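PDB 5SUW: TCP pilus virulence regulatory protein from Vibrio cholerae serotype O1, which probably activates transcription of cholera virulence genes as an AraC-family DNA-binding regulator, with a small carboxylic acid bound here against its cupin-like domain. Local coordinates for residues N10-S15 and V81-I86; F33-G38 and E77-S82. All blocks are in the same frame, centred on the assembly; numbering follows the deposited sequence.

Contact 1: residues N10-S15 and V81-I86; sequences NVYRMS and VSVITI. With 70G (3-[(1R)-8-methyl-1,2,3,4-tetrahydronaphthalen-1-yl]propanoic acid), chain B.
Asn10, Val11 and Tyr12 run antiparallel to Val83, Ser82 and Val81, the two strand axes 4.7 Å apart with 155° between their directions. Two hydrogen-bonded pairs, Asn10 with Val83 and Tyr12 with Val81, flank the non-hydrogen-bonded pair of Val11 and Ser82. Each hydrogen-bonded pair exchanges two backbone bonds; Tyr12 N gives to Val81 O at 2.8 Å and Val83 N to Asn10 O at 2.9 Å. Val81 O takes a further, weaker contact from Val11 CA, 3.3 Å away.

Tyr12, Val81 and Val83 share the face of the sheet that meets the bound acid 70G. The tyrosine CG stands anti to the carbonyl carbon (chi1 -53°), which lays the ring along the strand with its CE1 edge against Val83: CE1 and Val83 CG2 are 3.6 Å apart, the methyl lying near the ring plane. One face of the ring is thereby turned to the ligand, whose aryl methyl C01 sits over the ring centre, 3.6 Å above the plane. The phenol oxygen is fixed by a hydrogen bond with Tyr266 OH. Val81 divides its two methyls: CG1 meets the aromatic carbon C15 of 70G at 3.8 Å, while CG2 touches Met14 SD at 4.0 Å, the methionine reaching it with a fully extended chain. On the other face, Val11 CG2 rests loosely beside Ser82 OG.

Strand 7-14 is outermost in its antiparallel sheet, and strand 79-86 is held on its far side by strand 31-35. Helix 121-131 packs on the face of Val11 and Ser82 through Val131, whereas across the ligand-binding face Tyr12 reaches Tyr266 in helix 263-270, joining the cupin-like sheet to the C-terminal region.

Contact 2: residues F33-G38 and E77-S82; sequences FWIDSG and ENINVS. With 70G (3-[(1R)-8-methyl-1,2,3,4-tetrahydronaphthalen-1-yl]propanoic acid), chain B.
Trp34 arches its indole over Ser82, taking the serine CB against one face: CB lies 3.6 Å above the ring plane, displaced toward the rim of the six-membered ring, in a CH-pi contact. The first torsion puts the indole there, since CG sits between the backbone N and the carbonyl carbon (chi1 65°). Ser82 OG gives its proton to a water at 2.6 Å, and that water in turn donates to Trp34 O and Asn80 O. On the opposite face of this antiparallel sheet, part of the cupin-like domain, the Phe33 ring lies side by side with Val81, its CD2 4.1 Å from Val81 CG1, and turns one face to C05 of the bound 70G. Farther along, the Ile79 side chain fits against the end of strand 31-35 and the residues after it: its CG2 presses on Ile35 CB at 3.7 Å, its CG1 lies 3.3 Å from Ser37 O, and its CD1 extends toward Gly38, where no side chain stands in the way. Beyond Ile35 the Asp36 carboxylate stands in for a backbone carbonyl as acceptor for Asn80 N. Its OD1 is gripped from opposite faces of the carboxylate plane, by Asn80 N at 3.1 Å and Ser37 OG at 3.0 Å, while Asp36 N keeps a backbone bond to Asn80 O.

Contacts 1 and 2 are the two flanks of strand 79-86, their centres about 8 Å apart, and Val81 and Ser82 belong to both. Val81 turns its backbone N-H and C=O to Tyr12, whereas Ser82 turns its own to Trp34, so successive residues bond to alternate neighbours. The pairing of contact 1 probably carries on into the 77-82 segment, with Met14 O 2.9 Å from Ile79 N. On the face away from the ligand, Ile84 CD1 packs 3.6 Å from Trp34 CH2. Tyr12 of contact 1 and Phe33 of contact 2, with Val81 common to both, line the hydrophobic part of the 70G site; Lys31 and Lys230 hold the ligand through hydrogen bonds.

Contact 1: residues N10-S15 and V81-I86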
loop_
_atom_site.group_PDB
_atom_site.type_symbol
_atom_site.label_atom_id
_atom_site.label_comp_id
_atom_site.label_asym_id
_atom_site.label_seq_id
_atom_site.Cartn_x
_atom_site.Cartn_y
_atom_site.Cartn_z
ATOM N N ASN A 10 1.031 0.299 11.772
ATOM C CA ASN A 10 1.314 1.622 12.317
ATOM C C ASN A 10 0.006 2.337 12.639
ATOM O O ASN A 10 -1.042 2.055 12.047
ATOM C CB ASN A 10 2.142 2.465 11.337
ATOM C CG ASN A 10 3.535 1.900 11.118
ATOM O OD1 ASN A 10 3.795 1.243 10.112
ATOM N ND2 ASN A 10 4.426 2.128 12.074
ATOM N N VAL A 11 0.080 3.278 13.578
ATOM C CA VAL A 11 -1.055 4.114 13.948
ATOM C C VAL A 11 -0.611 5.568 13.919
ATOM O O VAL A 11 0.311 5.953 14.648
ATOM C CB VAL A 11 -1.614 3.754 15.334
ATOM C CG1 VAL A 11 -2.755 4.689 15.691
ATOM C CG2 VAL A 11 -2.097 2.329 15.340
ATOM N N TYR A 12 -1.285 6.377 13.104
ATOM C CA TYR A 12 -0.984 7.791 12.943
ATOM C C TYR A 12 -2.085 8.645 13.557
ATOM O O TYR A 12 -3.273 8.382 13.354
ATOM C CB TYR A 12 -0.835 8.143 11.470
ATOM C CG TYR A 12 0.151 7.271 10.738
ATOM C CD1 TYR A 12 -0.254 6.102 10.125
ATOM C CD2 TYR A 12 1.490 7.620 10.661
ATOM C CE1 TYR A 12 0.642 5.308 9.451
ATOM C CE2 TYR A 12 2.395 6.836 9.985
ATOM C CZ TYR A 12 1.971 5.683 9.383
ATOM O OH TYR A 12 2.876 4.891 8.712
ATOM N N ARG A 13 -1.683 9.672 14.297
ATOM C CA ARG A 13 -2.616 10.613 14.900
ATOM C C ARG A 13 -2.908 11.744 13.913
ATOM O O ARG A 13 -2.064 12.117 13.092
ATOM C CB ARG A 13 -2.047 11.170 16.214
ATOM C CG ARG A 13 -3.062 11.804 17.182
ATOM C CD ARG A 13 -2.409 12.968 17.911
ATOM N NE ARG A 13 -3.080 13.366 19.145
ATOM C CZ ARG A 13 -2.617 14.311 19.965
ATOM N NH1 ARG A 13 -1.489 14.945 19.666
ATOM N NH2 ARG A 13 -3.274 14.631 21.078
ATOM N N MET A 14 -4.120 12.288 14.001
ATOM C CA MET A 14 -4.612 13.227 12.997
ATOM C C MET A 14 -5.544 14.215 13.686
ATOM O O MET A 14 -6.633 13.834 14.135
ATOM C CB MET A 14 -5.316 12.469 11.879
ATOM C CG MET A 14 -5.839 13.295 10.726
ATOM S SD MET A 14 -6.075 12.162 9.341
ATOM C CE MET A 14 -6.753 13.261 8.115
ATOM N N SER A 15 -5.117 15.473 13.784
ATOM C CA SER A 15 -5.884 16.480 14.500
ATOM C C SER A 15 -6.943 17.094 13.583
ATOM O O SER A 15 -7.016 16.793 12.386
ATOM C CB SER A 15 -4.947 17.539 15.065
ATOM O OG SER A 15 -3.915 17.809 14.130
ATOM N N VAL A 81 -5.523 6.952 12.629
ATOM C CA VAL A 81 -5.571 6.123 11.434
ATOM C C VAL A 81 -4.648 4.928 11.637
ATOM O O VAL A 81 -3.458 5.099 11.946
ATOM C CB VAL A 81 -5.159 6.923 10.189
ATOM C CG1 VAL A 81 -5.452 6.113 8.937
ATOM C CG2 VAL A 81 -5.868 8.255 10.185
ATOM N N SER A 82 -5.194 3.722 11.470
ATOM C CA SER A 82 -4.434 2.481 11.554
ATOM C C SER A 82 -4.159 1.960 10.154
ATOM O O SER A 82 -5.068 1.894 9.328
ATOM C CB SER A 82 -5.182 1.412 12.363
ATOM O OG SER A 82 -5.559 1.917 13.626
ATOM N N VAL A 83 -2.914 1.571 9.902
ATOM C CA VAL A 83 -2.496 1.027 8.615
ATOM C C VAL A 83 -1.881 -0.348 8.833
ATOM O O VAL A 83 -1.020 -0.521 9.705
ATOM C CB VAL A 83 -1.485 1.945 7.908
ATOM C CG1 VAL A 83 -1.172 1.396 6.489
ATOM C CG2 VAL A 83 -2.010 3.382 7.868
ATOM N N ILE A 84 -2.308 -1.313 8.026
ATOM C CA ILE A 84 -1.740 -2.653 8.026
ATOM C C ILE A 84 -1.099 -2.897 6.670
ATOM O O ILE A 84 -1.738 -2.707 5.629
ATOM C CB ILE A 84 -2.799 -3.728 8.322
ATOM C CG1 ILE A 84 -3.403 -3.498 9.698
ATOM C CG2 ILE A 84 -2.185 -5.123 8.222
ATOM C CD1 ILE A 84 -4.541 -4.475 10.020
ATOM N N THR A 85 0.161 -3.297 6.683
ATOM C CA THR A 85 0.841 -3.751 5.486
ATOM C C THR A 85 1.012 -5.253 5.603
ATOM O O THR A 85 1.521 -5.742 6.616
ATOM C CB THR A 85 2.185 -3.050 5.318
ATOM O OG1 THR A 85 1.973 -1.629 5.318
ATOM C CG2 THR A 85 2.833 -3.476 3.998
ATOM N N ILE A 86 0.542 -5.982 4.594
ATOM C CA ILE A 86 0.464 -7.437 4.644
ATOM C C ILE A 86 1.600 -8.006 3.810
ATOM O O ILE A 86 1.763 -7.634 2.640
ATOM C CB ILE A 86 -0.900 -7.935 4.138
ATOM C CG1 ILE A 86 -2.020 -7.239 4.901
ATOM C CG2 ILE A 86 -1.019 -9.440 4.307
ATOM C CD1 ILE A 86 -3.407 -7.622 4.404
HETATM C C10 70G B . 2.519 4.779 5.040
HETATM C C11 70G B . 3.026 3.430 4.509
HETATM C C14 70G B . -3.054 6.911 5.789
HETATM C C15 70G B . -2.741 7.785 6.775
HETATM C C01 70G B . 1.129 7.934 6.649
HETATM C C02 70G B . -0.349 7.532 6.314
HETATM C C03 70G B . -0.679 6.630 5.292
HETATM C C04 70G B . -2.035 6.324 5.026
HETATM C C05 70G B . -2.477 5.336 3.917
HETATM C C06 70G B . -1.349 4.696 3.100
HETATM C C07 70G B . -0.030 5.558 3.111
HETATM C C08 70G B . 0.426 5.995 4.454
HETATM C C09 70G B . 1.001 4.799 5.140
HETATM O O12 70G B . 3.867 3.395 3.506
HETATM O O13 70G B . 2.652 2.408 4.984
HETATM C C16 70G B . -1.363 8.108 7.059
#

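Contact 2: residues F33-G38 and E77-S82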
loop_
_atom_site.group_PDB
_atom_site.type_symbol
_atom_site.label_atom_id
_atom_site.label_comp_id
_atom_site.label_asym_id
_atom_site.label_seq_id
_atom_site.Cartn_x
_atom_site.Cartn_y
_atom_site.Cartn_z
ATOM N N PHE A 33 -6.378 0.428 5.556
ATOM C CA PHE A 33 -6.411 1.407 6.632
ATOM C C PHE A 33 -7.843 1.808 6.963
ATOM O O PHE A 33 -8.764 1.678 6.153
ATOM C CB PHE A 33 -5.538 2.640 6.321
ATOM C CG PHE A 33 -6.025 3.513 5.180
ATOM C CD1 PHE A 33 -5.542 3.332 3.891
ATOM C CD2 PHE A 33 -6.887 4.572 5.416
ATOM C CE1 PHE A 33 -5.946 4.163 2.845
ATOM C CE2 PHE A 33 -7.297 5.403 4.379
ATOM C CZ PHE A 33 -6.814 5.203 3.095
ATOM N N TRP A 34 -8.013 2.265 8.197
ATOM C CA TRP A 34 -9.283 2.787 8.667
ATOM C C TRP A 34 -8.996 3.776 9.782
ATOM O O TRP A 34 -7.937 3.732 10.429
ATOM C CB TRP A 34 -10.213 1.674 9.161
ATOM C CG TRP A 34 -9.682 0.992 10.366
ATOM C CD1 TRP A 34 -10.024 1.237 11.664
ATOM C CD2 TRP A 34 -8.675 -0.026 10.398
ATOM N NE1 TRP A 34 -9.297 0.422 12.506
ATOM C CE2 TRP A 34 -8.464 -0.363 11.753
ATOM C CE3 TRP A 34 -7.946 -0.702 9.410
ATOM C CZ2 TRP A 34 -7.560 -1.343 12.146
ATOM C CZ3 TRP A 34 -7.056 -1.671 9.795
ATOM C CH2 TRP A 34 -6.863 -1.982 11.157
ATOM N N ILE A 35 -9.941 4.688 9.976
ATOM C CA ILE A 35 -9.922 5.591 11.118
ATOM C C ILE A 35 -10.668 4.926 12.269
ATOM O O ILE A 35 -11.535 4.067 12.071
ATOM C CB ILE A 35 -10.541 6.957 10.773
ATOM C CG1 ILE A 35 -12.081 6.858 10.753
ATOM C CG2 ILE A 35 -10.005 7.452 9.416
ATOM C CD1 ILE A 35 -12.758 8.113 10.187
ATOM N N ASP A 36 -10.329 5.329 13.492
ATOM C CA ASP A 36 -10.889 4.695 14.680
ATOM C C ASP A 36 -12.095 5.435 15.250
ATOM O O ASP A 36 -12.792 4.878 16.103
ATOM C CB ASP A 36 -9.809 4.547 15.774
ATOM C CG ASP A 36 -9.467 5.874 16.473
ATOM O OD1 ASP A 36 -9.779 6.964 15.939
ATOM O OD2 ASP A 36 -8.862 5.819 17.569
ATOM N N SER A 37 -12.349 6.666 14.816
ATOM C CA SER A 37 -13.466 7.458 15.315
ATOM C C SER A 37 -13.657 8.651 14.388
ATOM O O SER A 37 -12.768 8.995 13.600
ATOM C CB SER A 37 -13.227 7.924 16.754
ATOM O OG SER A 37 -12.047 8.706 16.840
ATOM N N GLY A 38 -14.819 9.281 14.496
ATOM C CA GLY A 38 -15.056 10.471 13.702
ATOM C C GLY A 38 -15.238 10.211 12.206
ATOM O O GLY A 38 -15.466 9.088 11.739
ATOM N N GLU A 77 -12.483 16.063 17.746
ATOM C CA GLU A 77 -11.803 14.983 18.443
ATOM C C GLU A 77 -10.749 14.357 17.536
ATOM O O GLU A 77 -11.015 14.056 16.371
ATOM C CB GLU A 77 -12.804 13.916 18.885
ATOM C CG GLU A 77 -14.114 14.447 19.475
ATOM C CD GLU A 77 -15.144 14.843 18.431
ATOM O OE1 GLU A 77 -15.959 15.749 18.713
ATOM O OE2 GLU A 77 -15.154 14.243 17.331
ATOM N N ASN A 78 -9.546 14.177 18.074
ATOM C CA ASN A 78 -8.467 13.647 17.259
ATOM C C ASN A 78 -8.815 12.252 16.764
ATOM O O ASN A 78 -9.632 11.531 17.345
ATOM C CB ASN A 78 -7.162 13.629 18.043
ATOM C CG ASN A 78 -6.761 15.003 18.513
ATOM O OD1 ASN A 78 -7.233 16.008 17.984
ATOM N ND2 ASN A 78 -5.890 15.060 19.520
ATOM N N ILE A 79 -8.189 11.886 15.654
ATOM C CA ILE A 79 -8.485 10.650 14.945
ATOM C C ILE A 79 -7.189 9.862 14.823
ATOM O O ILE A 79 -6.150 10.419 14.450
ATOM C CB ILE A 79 -9.082 10.931 13.549
ATOM C CG1 ILE A 79 -10.523 11.437 13.648
ATOM C CG2 ILE A 79 -9.004 9.705 12.663
ATOM C CD1 ILE A 79 -11.104 11.849 12.295
ATOM N N ASN A 80 -7.244 8.577 15.131
ATOM C CA ASN A 80 -6.130 7.680 14.863
ATOM C C ASN A 80 -6.430 6.874 13.606
ATOM O O ASN A 80 -7.470 6.204 13.524
ATOM C CB ASN A 80 -5.876 6.757 16.051
ATOM C CG ASN A 80 -5.334 7.499 17.234
ATOM O OD1 ASN A 80 -5.916 7.471 18.314
ATOM N ND2 ASN A 80 -4.223 8.201 17.031
ATOM N N VAL A 81 -5.523 6.952 12.629
ATOM C CA VAL A 81 -5.571 6.123 11.434
ATOM C C VAL A 81 -4.648 4.928 11.637
ATOM O O VAL A 81 -3.458 5.099 11.946
ATOM C CB VAL A 81 -5.159 6.923 10.189
ATOM C CG1 VAL A 81 -5.452 6.113 8.937
ATOM C CG2 VAL A 81 -5.868 8.255 10.185
ATOM N N SER A 82 -5.194 3.722 11.470
ATOM C CA SER A 82 -4.434 2.481 11.554
ATOM C C SER A 82 -4.159 1.960 10.154
ATOM O O SER A 82 -5.068 1.894 9.328
ATOM C CB SER A 82 -5.182 1.412 12.363
ATOM O OG SER A 82 -5.559 1.917 13.626
HETATM C C10 70G B . 2.519 4.779 5.040
HETATM C C11 70G B . 3.026 3.430 4.509
HETATM C C14 70G B . -3.054 6.911 5.789
HETATM C C15 70G B . -2.741 7.785 6.775
HETATM C C01 70G B . 1.129 7.934 6.649
HETATM C C02 70G B . -0.349 7.532 6.314
HETATM C C03 70G B . -0.679 6.630 5.292
HETATM C C04 70G B . -2.035 6.324 5.026
HETATM C C05 70G B . -2.477 5.336 3.917
HETATM C C06 70G B . -1.349 4.696 3.100
HETATM C C07 70G B . -0.030 5.558 3.111
HETATM C C08 70G B . 0.426 5.995 4.454
HETATM C C09 70G B . 1.001 4.799 5.140
HETATM O O12 70G B . 3.867 3.395 3.506
HETATM O O13 70G B . 2.652 2.408 4.984
HETATM C C16 70G B . -1.363 8.108 7.059
HETATM O O HOH W 1 -7.787 3.304 13.357
#